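Local coordinates for hemolysin-related protein (Vibrio cholerae serotype O1, PDB 5V6F) that binds mannose-containing glycans through the second beta-prism lectin domain of the biofilm protein RbmC, and probably targets mammalian host glycans, at residues 26-29 with 34-37; 55-60 with 95-100; 13-18 with 42-47; 124-127 with 131-134. All blocks are in the same frame, centred on the assembly; numbering follows the deposited sequence.

Contact 1: 26-29 with 34-37. With MAN (alpha-D-mannopyranose), chain B.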
# COMPACT_ATOMS: atom_id res chain seq x y z
N TYR A 26 2.61 7.83 -0.59
CA TYR A 26 1.67 8.19 -1.64
C TYR A 26 1.12 6.93 -2.30
O TYR A 26 1.84 5.95 -2.50
CB TYR A 26 2.35 9.07 -2.70
CG TYR A 26 2.53 10.51 -2.30
CD1 TYR A 26 3.68 10.94 -1.65
CD2 TYR A 26 1.56 11.46 -2.60
CE1 TYR A 26 3.85 12.26 -1.28
CE2 TYR A 26 1.72 12.79 -2.23
CZ TYR A 26 2.86 13.18 -1.58
OH TYR A 26 3.03 14.51 -1.22
N LEU A 27 -0.17 6.97 -2.64
CA LEU A 27 -0.83 5.84 -3.28
C LEU A 27 -1.73 6.33 -4.40
O LEU A 27 -2.38 7.37 -4.28
CB LEU A 27 -1.67 5.05 -2.28
CG LEU A 27 -0.95 4.44 -1.08
CD1 LEU A 27 -0.95 5.39 0.11
CD2 LEU A 27 -1.59 3.10 -0.71
N ARG A 28 -1.76 5.56 -5.49
CA ARG A 28 -2.84 5.61 -6.46
C ARG A 28 -3.74 4.41 -6.22
O ARG A 28 -3.25 3.29 -6.03
CB ARG A 28 -2.31 5.60 -7.90
CG ARG A 28 -1.87 6.97 -8.40
CD ARG A 28 -1.63 6.98 -9.91
NE ARG A 28 -0.29 6.52 -10.28
CZ ARG A 28 0.00 5.31 -10.77
NH1 ARG A 28 -0.93 4.39 -10.94
NH2 ARG A 28 1.26 5.02 -11.07
N SER A 29 -5.05 4.64 -6.21
CA SER A 29 -5.98 3.57 -5.90
C SER A 29 -7.30 3.80 -6.63
O SER A 29 -7.65 4.93 -6.99
CB SER A 29 -6.22 3.44 -4.39
OG SER A 29 -6.90 4.58 -3.87
N ASP A 34 -3.23 0.60 -6.89
CA ASP A 34 -2.53 0.64 -8.17
C ASP A 34 -1.03 0.89 -8.03
O ASP A 34 -0.24 0.31 -8.78
CB ASP A 34 -3.13 1.74 -9.06
CG ASP A 34 -4.57 1.46 -9.44
OD1 ASP A 34 -5.48 1.78 -8.64
OD2 ASP A 34 -4.80 0.92 -10.55
N ALA A 35 -0.63 1.73 -7.08
CA ALA A 35 0.78 2.09 -6.95
C ALA A 35 1.04 2.69 -5.57
O ALA A 35 0.15 3.32 -4.98
CB ALA A 35 1.20 3.08 -8.03
N ILE A 36 2.27 2.51 -5.09
CA ILE A 36 2.72 3.03 -3.80
C ILE A 36 4.08 3.69 -3.97
O ILE A 36 4.97 3.13 -4.64
CB ILE A 36 2.81 1.92 -2.74
CG1 ILE A 36 1.42 1.44 -2.35
CG2 ILE A 36 3.59 2.39 -1.50
CD1 ILE A 36 1.41 0.22 -1.45
N GLY A 37 4.26 4.84 -3.34
CA GLY A 37 5.56 5.50 -3.30
C GLY A 37 5.77 6.33 -2.05
O GLY A 37 4.94 6.31 -1.13
C1 MAN B . -10.82 1.03 -11.23
C2 MAN B . -10.23 2.32 -11.79
C3 MAN B . -8.88 2.02 -12.41
C4 MAN B . -7.97 1.25 -11.42
C5 MAN B . -8.71 0.01 -10.83
C6 MAN B . -7.93 -0.70 -9.72
O2 MAN B . -9.99 3.27 -10.76
O3 MAN B . -8.24 3.21 -12.86
O4 MAN B . -6.80 0.80 -12.09
O5 MAN B . -9.97 0.43 -10.30
O6 MAN B . -7.65 0.24 -8.69
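Y26 to S29 and D34 to G37 pair as the antiparallel arms of a hairpin, their short axes 4.6 Å apart and 177° from one another in direction. The hairpin belongs to one of the three four-stranded sheets of the beta-prism lectin fold, and a classic beta bulge interrupts its glycan end: D34 and A35 both face R28, and their backbone N atoms approach R28 O from the same face of its carbonyl plane. D34 N lies 2.8 Å from R28 O; the bond from A35 N to R28 O is longer, at 3.2 Å. At the other end Y26 and G37 form a regular hydrogen-bonded pair, N to O in both directions.

Side chains sort to two faces. L27 and I36 extend together from the sheet, and L27 CD2 meets I36 CG1 at 3.8 Å; L97 and I85 also touch L27 on this face. On the other face the R28 chain bends at its third torsion (chi3 -85°), which lays the guanidinium over A35: CB of A35 sits 3.5 Å above the guanidinium plane, nearer its margin than its centre. R28 NH1 is hydrogen-bonded to the carbonyls of G53, a pocket residue, and of G46, just past strand 44-45, and R28 NH1 stays 5.2 Å from D34 OD2. D34 is a residue of the glycan pocket, and its two oxygens divide between two hydroxyls of one mannose: O6 donates to OD1 over 2.7 Å, and O4 donates to OD2 over 2.5 Å.

Contact 2: 55-60 with 95-100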
# COMPACT_ATOMS: atom_id res chain seq x y z
N VAL A 55 -6.49 6.78 -8.92
CA VAL A 55 -6.42 8.21 -8.62
C VAL A 55 -5.39 8.41 -7.53
O VAL A 55 -5.33 7.64 -6.57
CB VAL A 55 -7.80 8.75 -8.17
CG1 VAL A 55 -7.70 10.22 -7.79
CG2 VAL A 55 -8.84 8.53 -9.26
N LEU A 56 -4.57 9.46 -7.67
CA LEU A 56 -3.60 9.78 -6.64
C LEU A 56 -4.33 10.33 -5.42
O LEU A 56 -5.08 11.31 -5.52
CB LEU A 56 -2.57 10.80 -7.15
CG LEU A 56 -1.50 11.19 -6.13
CD1 LEU A 56 -0.54 10.03 -5.88
CD2 LEU A 56 -0.73 12.42 -6.58
N ARG A 57 -4.13 9.69 -4.28
CA ARG A 57 -4.83 10.03 -3.06
C ARG A 57 -3.98 10.96 -2.20
O ARG A 57 -2.78 11.11 -2.41
CB ARG A 57 -5.19 8.76 -2.28
CG ARG A 57 -5.94 7.73 -3.11
CD ARG A 57 -7.33 8.23 -3.49
NE ARG A 57 -8.02 7.33 -4.40
CZ ARG A 57 -9.23 7.55 -4.90
NH1 ARG A 57 -9.89 8.66 -4.57
NH2 ARG A 57 -9.77 6.68 -5.74
N ALA A 58 -4.62 11.58 -1.22
CA ALA A 58 -3.89 12.35 -0.24
C ALA A 58 -2.86 11.46 0.44
O ALA A 58 -3.15 10.29 0.72
CB ALA A 58 -4.84 12.95 0.79
N PRO A 59 -1.65 11.96 0.70
CA PRO A 59 -0.61 11.10 1.27
C PRO A 59 -0.90 10.72 2.71
O PRO A 59 -1.60 11.43 3.45
CB PRO A 59 0.65 11.96 1.17
CG PRO A 59 0.16 13.36 1.17
CD PRO A 59 -1.16 13.32 0.45
N ILE A 60 -0.34 9.59 3.11
CA ILE A 60 -0.40 9.11 4.48
C ILE A 60 0.84 9.61 5.22
O ILE A 60 1.97 9.37 4.78
CB ILE A 60 -0.48 7.57 4.52
CG1 ILE A 60 -1.68 7.07 3.70
CG2 ILE A 60 -0.56 7.07 5.95
CD1 ILE A 60 -3.03 7.56 4.18
N VAL A 95 -8.50 6.11 7.30
CA VAL A 95 -8.86 6.29 5.90
C VAL A 95 -8.70 4.94 5.21
O VAL A 95 -7.75 4.20 5.48
CB VAL A 95 -7.98 7.37 5.22
CG1 VAL A 95 -6.52 7.15 5.53
CG2 VAL A 95 -8.20 7.40 3.70
N LEU A 96 -9.65 4.62 4.33
CA LEU A 96 -9.64 3.38 3.57
C LEU A 96 -9.40 3.72 2.11
O LEU A 96 -10.22 4.40 1.48
CB LEU A 96 -10.96 2.62 3.73
CG LEU A 96 -11.07 1.32 2.93
CD1 LEU A 96 -10.20 0.25 3.55
CD2 LEU A 96 -12.51 0.85 2.83
N LEU A 97 -8.29 3.24 1.56
CA LEU A 97 -8.03 3.35 0.14
C LEU A 97 -8.25 2.00 -0.53
O LEU A 97 -8.04 0.95 0.09
CB LEU A 97 -6.61 3.85 -0.13
CG LEU A 97 -6.26 5.18 0.53
CD1 LEU A 97 -4.85 5.62 0.13
CD2 LEU A 97 -7.28 6.27 0.20
N GLY A 98 -8.67 2.03 -1.78
CA GLY A 98 -9.05 0.81 -2.47
C GLY A 98 -10.44 0.36 -2.07
O GLY A 98 -11.28 1.14 -1.59
N SER A 99 -10.70 -0.94 -2.26
CA SER A 99 -12.01 -1.51 -2.03
C SER A 99 -11.87 -2.98 -1.65
O SER A 99 -10.96 -3.66 -2.11
CB SER A 99 -12.91 -1.39 -3.26
OG SER A 99 -14.14 -2.08 -3.07
N THR A 100 -12.79 -3.46 -0.82
CA THR A 100 -12.86 -4.88 -0.50
C THR A 100 -13.89 -5.63 -1.33
O THR A 100 -14.08 -6.83 -1.13
CB THR A 100 -13.18 -5.08 0.99
OG1 THR A 100 -14.48 -4.56 1.28
CG2 THR A 100 -12.15 -4.38 1.86
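The backbones of 55-60 and 95-100 stay well apart, the nearest CA atoms being those of R57 and L97 at 8.1 Å, and the link between them is made by side chains alone. Two pairs carry it, R57 with L97 and I60 with V95.

R57 and L97 run antiparallel alongside one another. The aliphatic part of the arginine does the touching: R57 CG lies 3.9 Å from L97 CD2 and 4.0 Å from L97 CD1, so both methyls of the leucine rest against the CB-CG portion. A bend at the second torsion of R57 (chi2 -67°) turns the chain along its own strand, and its guanidinium lies over V55, whose CB stands 3.7 Å from the plane, over its centre. R57 NE is hydrogen-bonded to S29 OG, anchoring the polar end while the methylene part remains for L97.

In the three-sheet beta-prism, 55-61 and 94-98 are edge strands of two different sheets, and this contact bridges them. L27, from the strand next to 55-61, touches both I60 and L97, while F87, from the strand next to 94-98, touches both I60 and V95.

The second pair meets through single methyl groups. With CG1 of V95 flanked by its backbone N on one side and its carbonyl carbon on the other (chi1 48°), that methyl reaches I60 CD1 at 3.8 Å.

Contact 3: 13-18 with 42-47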
# COMPACT_ATOMS: atom_id res chain seq x y z
N GLN A 13 7.90 -8.27 -8.97
CA GLN A 13 9.19 -7.60 -8.85
C GLN A 13 9.21 -6.64 -7.67
O GLN A 13 8.27 -5.88 -7.44
CB GLN A 13 9.51 -6.84 -10.13
CG GLN A 13 9.76 -7.74 -11.33
CD GLN A 13 8.50 -8.05 -12.10
OE1 GLN A 13 7.70 -7.16 -12.39
NE2 GLN A 13 8.31 -9.32 -12.43
N GLN A 14 10.33 -6.65 -6.94
CA GLN A 14 10.47 -5.84 -5.73
C GLN A 14 11.15 -4.51 -6.04
O GLN A 14 12.23 -4.47 -6.63
CB GLN A 14 11.29 -6.60 -4.68
CG GLN A 14 11.40 -5.84 -3.37
CD GLN A 14 12.24 -6.55 -2.33
OE1 GLN A 14 12.55 -7.74 -2.46
NE2 GLN A 14 12.62 -5.83 -1.29
N SER A 15 10.50 -3.42 -5.62
CA SER A 15 11.10 -2.10 -5.62
C SER A 15 11.22 -1.61 -4.18
O SER A 15 10.52 -2.08 -3.28
CB SER A 15 10.28 -1.10 -6.44
OG SER A 15 10.28 -1.44 -7.82
N GLN A 16 12.13 -0.67 -3.97
CA GLN A 16 12.42 -0.16 -2.63
C GLN A 16 12.34 1.36 -2.67
O GLN A 16 13.02 2.00 -3.48
CB GLN A 16 13.79 -0.65 -2.15
CG GLN A 16 13.92 -2.18 -2.29
CD GLN A 16 15.06 -2.81 -1.51
OE1 GLN A 16 14.88 -3.83 -0.83
NE2 GLN A 16 16.24 -2.22 -1.62
N ARG A 17 11.50 1.94 -1.82
CA ARG A 17 11.25 3.38 -1.82
C ARG A 17 11.57 3.94 -0.44
O ARG A 17 10.91 3.61 0.55
CB ARG A 17 9.81 3.68 -2.22
CG ARG A 17 9.53 3.41 -3.71
CD ARG A 17 10.38 4.31 -4.62
NE ARG A 17 10.19 4.04 -6.04
CZ ARG A 17 10.98 3.26 -6.78
NH1 ARG A 17 12.02 2.64 -6.24
NH2 ARG A 17 10.72 3.09 -8.07
N VAL A 18 12.59 4.78 -0.39
CA VAL A 18 13.06 5.37 0.86
C VAL A 18 12.12 6.50 1.26
O VAL A 18 11.72 7.32 0.43
CB VAL A 18 14.51 5.86 0.70
CG1 VAL A 18 14.96 6.64 1.93
CG2 VAL A 18 15.44 4.69 0.45
N ASN A 42 7.72 8.99 -7.42
CA ASN A 42 8.38 7.69 -7.41
C ASN A 42 7.43 6.52 -7.12
O ASN A 42 7.89 5.46 -6.69
CB ASN A 42 9.55 7.69 -6.43
CG ASN A 42 9.12 7.70 -4.97
OD1 ASN A 42 7.94 7.59 -4.64
ND2 ASN A 42 10.11 7.81 -4.08
N LEU A 43 6.14 6.68 -7.38
CA LEU A 43 5.21 5.59 -7.13
C LEU A 43 5.58 4.35 -7.95
O LEU A 43 5.98 4.45 -9.11
CB LEU A 43 3.77 6.01 -7.43
CG LEU A 43 3.12 6.89 -6.36
CD1 LEU A 43 3.43 8.36 -6.59
CD2 LEU A 43 1.62 6.67 -6.31
N VAL A 44 5.42 3.19 -7.32
CA VAL A 44 5.73 1.89 -7.89
C VAL A 44 4.41 1.16 -8.12
O VAL A 44 3.63 1.00 -7.17
CB VAL A 44 6.65 1.07 -6.96
CG1 VAL A 44 6.86 -0.34 -7.49
CG2 VAL A 44 7.98 1.78 -6.76
N GLY A 45 4.17 0.73 -9.34
CA GLY A 45 2.94 0.02 -9.65
C GLY A 45 2.59 0.17 -11.11
O GLY A 45 3.47 0.37 -11.95
N GLY A 46 1.30 0.08 -11.41
CA GLY A 46 0.83 0.19 -12.77
C GLY A 46 0.81 1.62 -13.27
O GLY A 46 0.64 2.57 -12.50
N PRO A 47 0.99 1.79 -14.57
CA PRO A 47 0.93 3.14 -15.15
C PRO A 47 -0.51 3.62 -15.28
O PRO A 47 -1.46 2.84 -15.23
CB PRO A 47 1.57 2.95 -16.53
CG PRO A 47 1.24 1.54 -16.89
CD PRO A 47 1.27 0.77 -15.59
O HOH W 1 8.67 4.41 -9.76
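R17 makes the one direct hydrogen bond between 13-18 and 42-47, from its NE to the backbone O of N42. The N-to-O distance is 2.8 Å and the angle at the hydrogen 158°. The donor lies in the carbonyl plane of N42, and the oxygen is only 1° out of the guanidinium plane, so the group is met squarely at its edge. Two further bonds fix its rotation. NH1 returns to the strand's own backbone at Q16 O, coming from above that carbonyl plane, and NH2 gives a hydrogen to a water 3.0 Å away. The same water donates to L43 O, adding an indirect link to the 42-47 segment. N42 OD1 accepts from the backbone N atoms of T38 and T39, which holds its amide in place.

Van der Waals contacts surround these bonds. One methyl of V44, CG2, lies over a face of the guanidinium, 3.3 Å from R17 CZ, a close approach. The other, CG1, turns to S15 and stands 3.6 Å from S15 OG, so V44 forks between the two residues of the strand that face it. N42 lies antiparallel beside R17, with its ND2 3.6 Å from R17 CD and its amide plane 43° from the guanidinium.

The contact joins an edge strand of one sheet to strand 44-45 of another and to the loop leading into it, with V44 and the backbone of N42 as the receiving side, along one border of the three-sheet prism, the architecture of a beta-prism lectin.

Contact 4: 124-127 with 131-134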
# COMPACT_ATOMS: atom_id res chain seq x y z
N VAL A 124 7.94 -2.51 -2.13
CA VAL A 124 6.72 -2.65 -2.90
C VAL A 124 6.94 -3.69 -3.99
O VAL A 124 7.94 -3.62 -4.71
CB VAL A 124 6.28 -1.31 -3.54
CG1 VAL A 124 4.94 -1.47 -4.23
CG2 VAL A 124 6.24 -0.20 -2.49
N TRP A 125 6.01 -4.63 -4.10
CA TRP A 125 6.06 -5.67 -5.12
C TRP A 125 4.98 -5.38 -6.16
O TRP A 125 3.80 -5.24 -5.81
CB TRP A 125 5.87 -7.05 -4.51
CG TRP A 125 7.06 -7.54 -3.73
CD1 TRP A 125 8.02 -8.40 -4.16
CD2 TRP A 125 7.41 -7.18 -2.39
NE1 TRP A 125 8.95 -8.61 -3.17
CE2 TRP A 125 8.60 -7.87 -2.07
CE3 TRP A 125 6.84 -6.35 -1.42
CZ2 TRP A 125 9.23 -7.75 -0.83
CZ3 TRP A 125 7.46 -6.23 -0.19
CH2 TRP A 125 8.64 -6.93 0.09
N THR A 126 5.38 -5.28 -7.42
CA THR A 126 4.45 -5.06 -8.52
C THR A 126 4.95 -5.80 -9.75
O THR A 126 6.16 -5.90 -9.98
CB THR A 126 4.26 -3.58 -8.85
OG1 THR A 126 3.28 -3.44 -9.89
CG2 THR A 126 5.57 -2.93 -9.31
N GLY A 127 4.01 -6.31 -10.53
CA GLY A 127 4.27 -6.85 -11.85
C GLY A 127 3.92 -5.91 -12.99
O GLY A 127 3.89 -6.35 -14.14
N VAL A 131 -0.41 -3.31 -7.20
CA VAL A 131 0.51 -3.63 -6.12
C VAL A 131 0.14 -5.00 -5.58
O VAL A 131 -0.98 -5.22 -5.10
CB VAL A 131 0.45 -2.57 -5.02
CG1 VAL A 131 1.27 -3.01 -3.80
CG2 VAL A 131 0.96 -1.24 -5.55
N GLU A 132 1.09 -5.94 -5.65
CA GLU A 132 0.87 -7.25 -5.05
C GLU A 132 1.21 -7.27 -3.57
O GLU A 132 0.57 -8.01 -2.81
CB GLU A 132 1.68 -8.31 -5.79
CG GLU A 132 1.05 -8.74 -7.11
CD GLU A 132 1.22 -7.71 -8.21
OE1 GLU A 132 2.37 -7.35 -8.51
OE2 GLU A 132 0.20 -7.27 -8.78
N GLY A 133 2.19 -6.48 -3.13
CA GLY A 133 2.56 -6.49 -1.72
C GLY A 133 3.34 -5.25 -1.35
O GLY A 133 3.83 -4.51 -2.20
N PHE A 134 3.45 -5.03 -0.04
CA PHE A 134 4.34 -4.00 0.48
C PHE A 134 4.76 -4.34 1.90
O PHE A 134 4.16 -5.19 2.56
CB PHE A 134 3.71 -2.59 0.41
CG PHE A 134 2.70 -2.30 1.50
CD1 PHE A 134 1.37 -2.65 1.35
CD2 PHE A 134 3.09 -1.65 2.67
CE1 PHE A 134 0.44 -2.37 2.34
CE2 PHE A 134 2.16 -1.37 3.66
CZ PHE A 134 0.84 -1.73 3.50
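W125 O faces two consecutive backbone N atoms, those of E132 and G133, in the classic beta bulge that marks this hairpin of the beta-prism fold. E132 N donates to W125 O at 2.8 Å. The bond from G133 N to W125 O is weak, at 3.4 Å. The bulge is completed by W125 N, which reaches G133 O at 2.9 Å in a nearly straight bond, 176° at the hydrogen; the next pair, V124 with F134, is a non-hydrogen-bonded one. The axes of 124-126 and 131-134 run at 160° to each other.

The indole of W125 lies along the partner strand and meets it at an edge. G133 O is near the ring plane, 3.6 Å from W125 CE3, and F134 CA also lies in plane, beside CZ3. Glycine at 133 leaves the ring close to the backbone itself.

On the opposite face V124 and V131 meet nearly perpendicular, CG1 of V124 standing 4.0 Å from CG1 of V131. I36, from the sheet of strand 33-37, touches both valines and F134, carrying this side into the interior between sheets.

E132 curls back to the end of the first strand because its chain bends at the second torsion (chi2 75°). Its carboxylate is buried and hydrogen-bonded through OE2 to H81 ND1 and through OE1 to T12 OG1. Across the hairpin, E132 OE1 also takes a weak, bent bond from G127 N, 2.8 Å long.

Overall arrangement
The four contacts cover each of the three sheets of the prism. Contacts 1 and 2 share one through backbone pairing, with L27 O 2.9 Å from R57 N, and contacts 1 and 3 share it on its other side, I36 O lying 2.7 Å from V44 N. Contacts 3 and 4 meet in a second sheet, where S15 N is 2.7 Å from V124 O. Contact 1 also packs on contact 4 between sheets, A35 CA being 3.6 Å from V131 CG2. Contacts 2 and 4 stay apart, centres about 16 Å from each other. Contact 1 supplies D34 to the glycan pocket, whose other bonds to that mannose come from F31, A32, T51, G53 and G54. The side chain of R57 is about 6 Å from a bound mannose.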